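Local structure of GH5 (Bacteroidetes bacterium AC2a, 4YHE) at residues 39-50 with 345-353. The protein is a family 5 glycoside hydrolase, a cellulase that probably cleaves the beta-glucosidic links of cellulose. Residues are numbered along the deposited sequence; the frame is centred on the assembly and turned at random.
Sequences NKAATQQTFNGL and VIDHATGRF
Buried T46 grips the turn 347-351: its OG1 donates to H348 O over 2.6 Å, from above the carbonyl plane, and accepts from T43 N in a nearly straight bond (177°). With OG1 anti to its own carbonyl carbon (chi1 -52°), the hydroxyl sits beside the backbone N. T43 OG1 in turn donates to A349 O (2.6 Å) and weakly caps Q45 N. T43 and T46 thus form a capping box at the start of helix 44-53, the first helix after strand 16-20 of the TIM barrel, and tie it to the loop following the last strand, 327-332. A valine in place of T46 would probably leave H348 O and T43 N without this shared partner and weaken the helix start. The two backbones come nearest at G351, whose CA lies 3.7 Å from T46 CA; a CB on G351 would probably fall too close to Q45 O. At the other end, the amide of N39 lies over one face of the H348 ring, planes 12° apart; a water links N39 OD1 to H348 N, ND2 goes to N22 O, and Q23 and D332 hold the ring nitrogens. The outer side is looser: K40 lays only CB against A349 CB (3.8 Å), and Q45 CB brushes T350 O.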
ATOM      1  N   ASN A  39      10.689  -9.341 -12.616  1.00 17.78           N
ATOM      2  CA  ASN A  39      11.401  -9.662 -11.371  1.00 17.76           C
ATOM      3  C   ASN A  39      11.624 -11.146 -11.296  1.00 18.33           C
ATOM      4  O   ASN A  39      10.769 -11.913 -11.734  1.00 18.41           O
ATOM      5  CB  ASN A  39      10.629  -9.182 -10.132  1.00 16.72           C
ATOM      6  CG  ASN A  39      10.731  -7.673  -9.948  1.00 16.55           C
ATOM      7  OD1 ASN A  39      11.830  -7.139  -9.760  1.00 16.14           O
ATOM      8  ND2 ASN A  39       9.604  -6.980 -10.033  1.00 15.21           N
ATOM      9  N   LYS A  40      12.743 -11.550 -10.699  1.00 18.32           N
ATOM     10  CA  LYS A  40      12.924 -12.932 -10.318  1.00 19.14           C
ATOM     11  C   LYS A  40      12.157 -13.257  -9.047  1.00 18.51           C
ATOM     12  O   LYS A  40      11.802 -12.363  -8.258  1.00 18.12           O
ATOM     13  CB  LYS A  40      14.410 -13.284 -10.232  1.00 21.24           C
ATOM     14  CG  LYS A  40      15.086 -13.134 -11.590  1.00 22.42           C
ATOM     15  CD  LYS A  40      16.537 -13.588 -11.594  1.00 24.91           C
ATOM     16  CE  LYS A  40      17.153 -13.444 -12.997  1.00 26.42           C
ATOM     17  NZ  LYS A  40      16.940 -12.149 -13.715  1.00 27.36           N
ATOM     18  N   ALA A  41      11.920 -14.540  -8.827  1.00 17.17           N
ATOM     19  CA  ALA A  41      11.067 -14.966  -7.717  1.00 17.80           C
ATOM     20  C   ALA A  41      11.739 -14.666  -6.374  1.00 17.40           C
ATOM     21  O   ALA A  41      12.959 -14.736  -6.285  1.00 16.93           O
ATOM     22  CB  ALA A  41      10.737 -16.447  -7.825  1.00 18.16           C
ATOM     23  N   ALA A  42      10.938 -14.367  -5.347  1.00 16.65           N
ATOM     24  CA  ALA A  42      11.506 -14.021  -4.052  1.00 16.43           C
ATOM     25  C   ALA A  42      12.025 -15.264  -3.354  1.00 17.62           C
ATOM     26  O   ALA A  42      11.546 -16.371  -3.592  1.00 17.23           O
ATOM     27  CB  ALA A  42      10.490 -13.288  -3.207  1.00 16.51           C
ATOM     28  N   THR A  43      13.024 -15.076  -2.496  1.00 18.10           N
ATOM     29  CA  THR A  43      13.594 -16.167  -1.742  1.00 18.49           C
ATOM     30  C   THR A  43      13.651 -15.771  -0.281  1.00 19.01           C
ATOM     31  O   THR A  43      13.333 -14.652   0.076  1.00 18.75           O
ATOM     32  CB  THR A  43      15.045 -16.485  -2.211  1.00 18.77           C
ATOM     33  OG1 THR A  43      15.959 -15.398  -1.923  1.00 18.19           O
ATOM     34  CG2 THR A  43      15.063 -16.789  -3.676  1.00 20.27           C
ATOM     35  N   GLN A  44      14.043 -16.689   0.585  1.00 18.85           N
ATOM     36  CA  GLN A  44      14.265 -16.296   1.989  1.00 18.74           C
ATOM     37  C   GLN A  44      15.223 -15.143   2.133  1.00 18.95           C
ATOM     38  O   GLN A  44      15.066 -14.315   3.026  1.00 21.57           O
ATOM     39  CB  GLN A  44      14.822 -17.469   2.809  1.00 19.87           C
ATOM     40  CG  GLN A  44      14.807 -17.231   4.321  1.00 19.73           C
ATOM     41  CD  GLN A  44      13.410 -16.961   4.874  1.00 20.18           C
ATOM     42  OE1 GLN A  44      12.494 -17.771   4.723  1.00 20.76           O
ATOM     43  NE2 GLN A  44      13.245 -15.810   5.529  1.00 21.28           N
ATOM     44  N   GLN A  45      16.258 -15.122   1.301  1.00 19.25           N
ATOM     45  CA  GLN A  45      17.275 -14.084   1.338  1.00 20.31           C
ATOM     46  C   GLN A  45      16.655 -12.696   1.064  1.00 19.07           C
ATOM     47  O   GLN A  45      17.102 -11.687   1.610  1.00 17.82           O
ATOM     48  CB  GLN A  45      18.401 -14.402   0.338  1.00 22.02           C
ATOM     49  CG  GLN A  45      19.305 -15.594   0.727  1.00 26.10           C
ATOM     50  CD  GLN A  45      18.573 -16.943   0.837  1.00 30.10           C
ATOM     51  OE1 GLN A  45      17.953 -17.458  -0.137  1.00 28.31           O
ATOM     52  NE2 GLN A  45      18.636 -17.535   2.041  1.00 31.98           N
ATOM     53  N   THR A  46      15.624 -12.642   0.213  1.00 17.84           N
ATOM     54  CA  THR A  46      14.900 -11.402   0.006  1.00 17.02           C
ATOM     55  C   THR A  46      14.424 -10.818   1.331  1.00 16.91           C
ATOM     56  O   THR A  46      14.744  -9.669   1.666  1.00 18.02           O
ATOM     57  CB  THR A  46      13.660 -11.588  -0.894  1.00 17.02           C
ATOM     58  OG1 THR A  46      14.038 -12.260  -2.103  1.00 16.14           O
ATOM     59  CG2 THR A  46      13.044 -10.244  -1.233  1.00 17.27           C
ATOM     60  N   PHE A  47      13.693 -11.619   2.093  1.00 16.65           N
ATOM     61  CA  PHE A  47      13.081 -11.162   3.330  1.00 16.81           C
ATOM     62  C   PHE A  47      14.119 -10.931   4.424  1.00 17.88           C
ATOM     63  O   PHE A  47      13.980  -9.998   5.218  1.00 16.82           O
ATOM     64  CB  PHE A  47      12.004 -12.136   3.764  1.00 16.67           C
ATOM     65  CG  PHE A  47      10.899 -12.251   2.753  1.00 16.39           C
ATOM     66  CD1 PHE A  47       9.903 -11.294   2.699  1.00 15.45           C
ATOM     67  CD2 PHE A  47      10.890 -13.277   1.840  1.00 16.37           C
ATOM     68  CE1 PHE A  47       8.903 -11.370   1.747  1.00 16.20           C
ATOM     69  CE2 PHE A  47       9.899 -13.358   0.876  1.00 17.33           C
ATOM     70  CZ  PHE A  47       8.902 -12.414   0.836  1.00 15.90           C
ATOM     71  N   ASN A  48      15.172 -11.734   4.429  1.00 16.95           N
ATOM     72  CA  ASN A  48      16.301 -11.480   5.345  1.00 18.61           C
ATOM     73  C   ASN A  48      16.933 -10.098   5.095  1.00 18.51           C
ATOM     74  O   ASN A  48      17.269  -9.349   6.031  1.00 18.53           O
ATOM     75  CB  ASN A  48      17.369 -12.588   5.174  1.00 19.37           C
ATOM     76  CG  ASN A  48      16.899 -13.961   5.671  1.00 19.80           C
ATOM     77  OD1 ASN A  48      15.851 -14.108   6.293  1.00 19.19           O
ATOM     78  ND2 ASN A  48      17.716 -14.970   5.424  1.00 21.60           N
ATOM     79  N   GLY A  49      17.082  -9.760   3.818  1.00 18.37           N
ATOM     80  CA  GLY A  49      17.609  -8.469   3.402  1.00 19.09           C
ATOM     81  C   GLY A  49      16.773  -7.330   3.936  1.00 18.45           C
ATOM     82  O   GLY A  49      17.312  -6.345   4.436  1.00 20.00           O
ATOM     83  N   LEU A  50      15.449  -7.474   3.848  1.00 17.80           N
ATOM     84  CA  LEU A  50      14.552  -6.441   4.327  1.00 17.92           C
ATOM     85  C   LEU A  50      14.723  -6.221   5.849  1.00 17.71           C
ATOM     86  O   LEU A  50      14.843  -5.097   6.294  1.00 18.23           O
ATOM     87  CB  LEU A  50      13.106  -6.797   4.034  1.00 16.90           C
ATOM     88  CG  LEU A  50      12.796  -7.043   2.543  1.00 16.78           C
ATOM     89  CD1 LEU A  50      11.315  -7.334   2.415  1.00 16.58           C
ATOM     90  CD2 LEU A  50      13.186  -5.848   1.707  1.00 17.37           C
ATOM     91  N   VAL A 345      14.854  -0.508  -5.163  1.00 15.48           N
ATOM     92  CA  VAL A 345      16.014  -0.253  -4.273  1.00 16.45           C
ATOM     93  C   VAL A 345      16.647  -1.531  -3.690  1.00 17.65           C
ATOM     94  O   VAL A 345      17.821  -1.484  -3.294  1.00 18.51           O
ATOM     95  CB  VAL A 345      15.674   0.720  -3.113  1.00 15.60           C
ATOM     96  CG1 VAL A 345      15.256   2.088  -3.648  1.00 16.53           C
ATOM     97  CG2 VAL A 345      14.621   0.146  -2.187  1.00 15.68           C
ATOM     98  N   ILE A 346      15.866  -2.615  -3.599  1.00 17.61           N
ATOM     99  CA  ILE A 346      16.332  -3.928  -3.176  1.00 17.53           C
ATOM    100  C   ILE A 346      15.935  -4.992  -4.173  1.00 18.06           C
ATOM    101  O   ILE A 346      14.781  -5.032  -4.625  1.00 16.26           O
ATOM    102  CB  ILE A 346      15.795  -4.282  -1.778  1.00 17.21           C
ATOM    103  CG1 ILE A 346      16.514  -3.435  -0.733  1.00 16.43           C
ATOM    104  CG2 ILE A 346      15.971  -5.761  -1.438  1.00 17.31           C
ATOM    105  CD1 ILE A 346      15.898  -3.492   0.639  1.00 16.80           C
ATOM    106  N   ASP A 347      16.901  -5.853  -4.515  1.00 16.90           N
ATOM    107  CA  ASP A 347      16.674  -6.948  -5.456  1.00 17.16           C
ATOM    108  C   ASP A 347      15.648  -7.954  -4.917  1.00 16.22           C
ATOM    109  O   ASP A 347      15.772  -8.459  -3.807  1.00 14.84           O
ATOM    110  CB  ASP A 347      18.014  -7.634  -5.820  1.00 17.38           C
ATOM    111  CG  ASP A 347      17.857  -8.690  -6.910  1.00 18.34           C
ATOM    112  OD1 ASP A 347      17.306  -9.771  -6.641  1.00 19.11           O
ATOM    113  OD2 ASP A 347      18.319  -8.426  -8.029  1.00 19.86           O
ATOM    114  N   HIS A 348      14.615  -8.244  -5.712  1.00 14.53           N
ATOM    115  CA  HIS A 348      13.520  -9.067  -5.230  1.00 15.35           C
ATOM    116  C   HIS A 348      13.882 -10.536  -5.001  1.00 14.73           C
ATOM    117  O   HIS A 348      13.182 -11.205  -4.261  1.00 15.34           O
ATOM    118  CB  HIS A 348      12.297  -8.950  -6.172  1.00 14.96           C
ATOM    119  CG  HIS A 348      11.652  -7.601  -6.151  1.00 14.81           C
ATOM    120  ND1 HIS A 348      10.354  -7.398  -6.558  1.00 15.39           N
ATOM    121  CD2 HIS A 348      12.125  -6.389  -5.783  1.00 15.44           C
ATOM    122  CE1 HIS A 348      10.056  -6.116  -6.442  1.00 16.40           C
ATOM    123  NE2 HIS A 348      11.114  -5.482  -5.966  1.00 16.36           N
ATOM    124  N   ALA A 349      14.955 -11.041  -5.626  1.00 15.38           N
ATOM    125  CA  ALA A 349      15.384 -12.410  -5.393  1.00 16.24           C
ATOM    126  C   ALA A 349      16.527 -12.568  -4.380  1.00 17.51           C
ATOM    127  O   ALA A 349      16.609 -13.605  -3.717  1.00 16.90           O
ATOM    128  CB  ALA A 349      15.763 -13.098  -6.690  1.00 16.81           C
ATOM    129  N   THR A 350      17.399 -11.572  -4.298  1.00 18.16           N
ATOM    130  CA  THR A 350      18.618 -11.686  -3.475  1.00 19.61           C
ATOM    131  C   THR A 350      18.553 -10.904  -2.177  1.00 19.25           C
ATOM    132  O   THR A 350      19.298 -11.210  -1.261  1.00 19.17           O
ATOM    133  CB  THR A 350      19.888 -11.225  -4.226  1.00 19.11           C
ATOM    134  OG1 THR A 350      19.869  -9.802  -4.388  1.00 18.62           O
ATOM    135  CG2 THR A 350      20.032 -11.879  -5.575  1.00 20.73           C
ATOM    136  N   GLY A 351      17.692  -9.882  -2.095  1.00 19.36           N
ATOM    137  CA  GLY A 351      17.638  -9.017  -0.919  1.00 19.66           C
ATOM    138  C   GLY A 351      18.779  -8.010  -0.820  1.00 20.06           C
ATOM    139  O   GLY A 351      18.906  -7.306   0.181  1.00 21.24           O
ATOM    140  N   ARG A 352      19.604  -7.923  -1.841  1.00 20.07           N
ATOM    141  CA  ARG A 352      20.692  -6.966  -1.856  1.00 22.89           C
ATOM    142  C   ARG A 352      20.244  -5.625  -2.395  1.00 21.78           C
ATOM    143  O   ARG A 352      19.333  -5.552  -3.225  1.00 17.64           O
ATOM    144  CB  ARG A 352      21.833  -7.510  -2.704  1.00 25.64           C
ATOM    145  CG  ARG A 352      22.470  -8.705  -2.009  1.00 29.89           C
ATOM    146  CD  ARG A 352      23.894  -8.888  -2.460  1.00 36.34           C
ATOM    147  NE  ARG A 352      23.923  -9.949  -3.435  1.00 41.43           N
ATOM    148  CZ  ARG A 352      23.978 -11.242  -3.133  1.00 44.21           C
ATOM    149  NH1 ARG A 352      24.043 -11.651  -1.861  1.00 46.92           N
ATOM    150  NH2 ARG A 352      23.976 -12.126  -4.116  1.00 40.90           N
ATOM    151  N   PHE A 353      20.921  -4.567  -1.970  1.00 20.14           N
ATOM    152  CA  PHE A 353      20.676  -3.250  -2.572  1.00 20.59           C
ATOM    153  C   PHE A 353      20.928  -3.184  -4.085  1.00 20.18           C
ATOM    154  O   PHE A 353      21.860  -3.794  -4.631  1.00 19.98           O
ATOM    155  CB  PHE A 353      21.468  -2.167  -1.861  1.00 20.65           C
ATOM    156  CG  PHE A 353      21.095  -2.021  -0.427  1.00 19.98           C
ATOM    157  CD1 PHE A 353      19.830  -1.583  -0.075  1.00 19.98           C
ATOM    158  CD2 PHE A 353      21.997  -2.369   0.576  1.00 21.34           C
ATOM    159  CE1 PHE A 353      19.464  -1.474   1.248  1.00 20.60           C
ATOM    160  CE2 PHE A 353      21.633  -2.263   1.912  1.00 19.48           C
ATOM    161  CZ  PHE A 353      20.381  -1.808   2.252  1.00 20.97           C
TER
HETATM  162  O   HOH W   1      14.208  -7.475  -8.592  1.00 15.05           O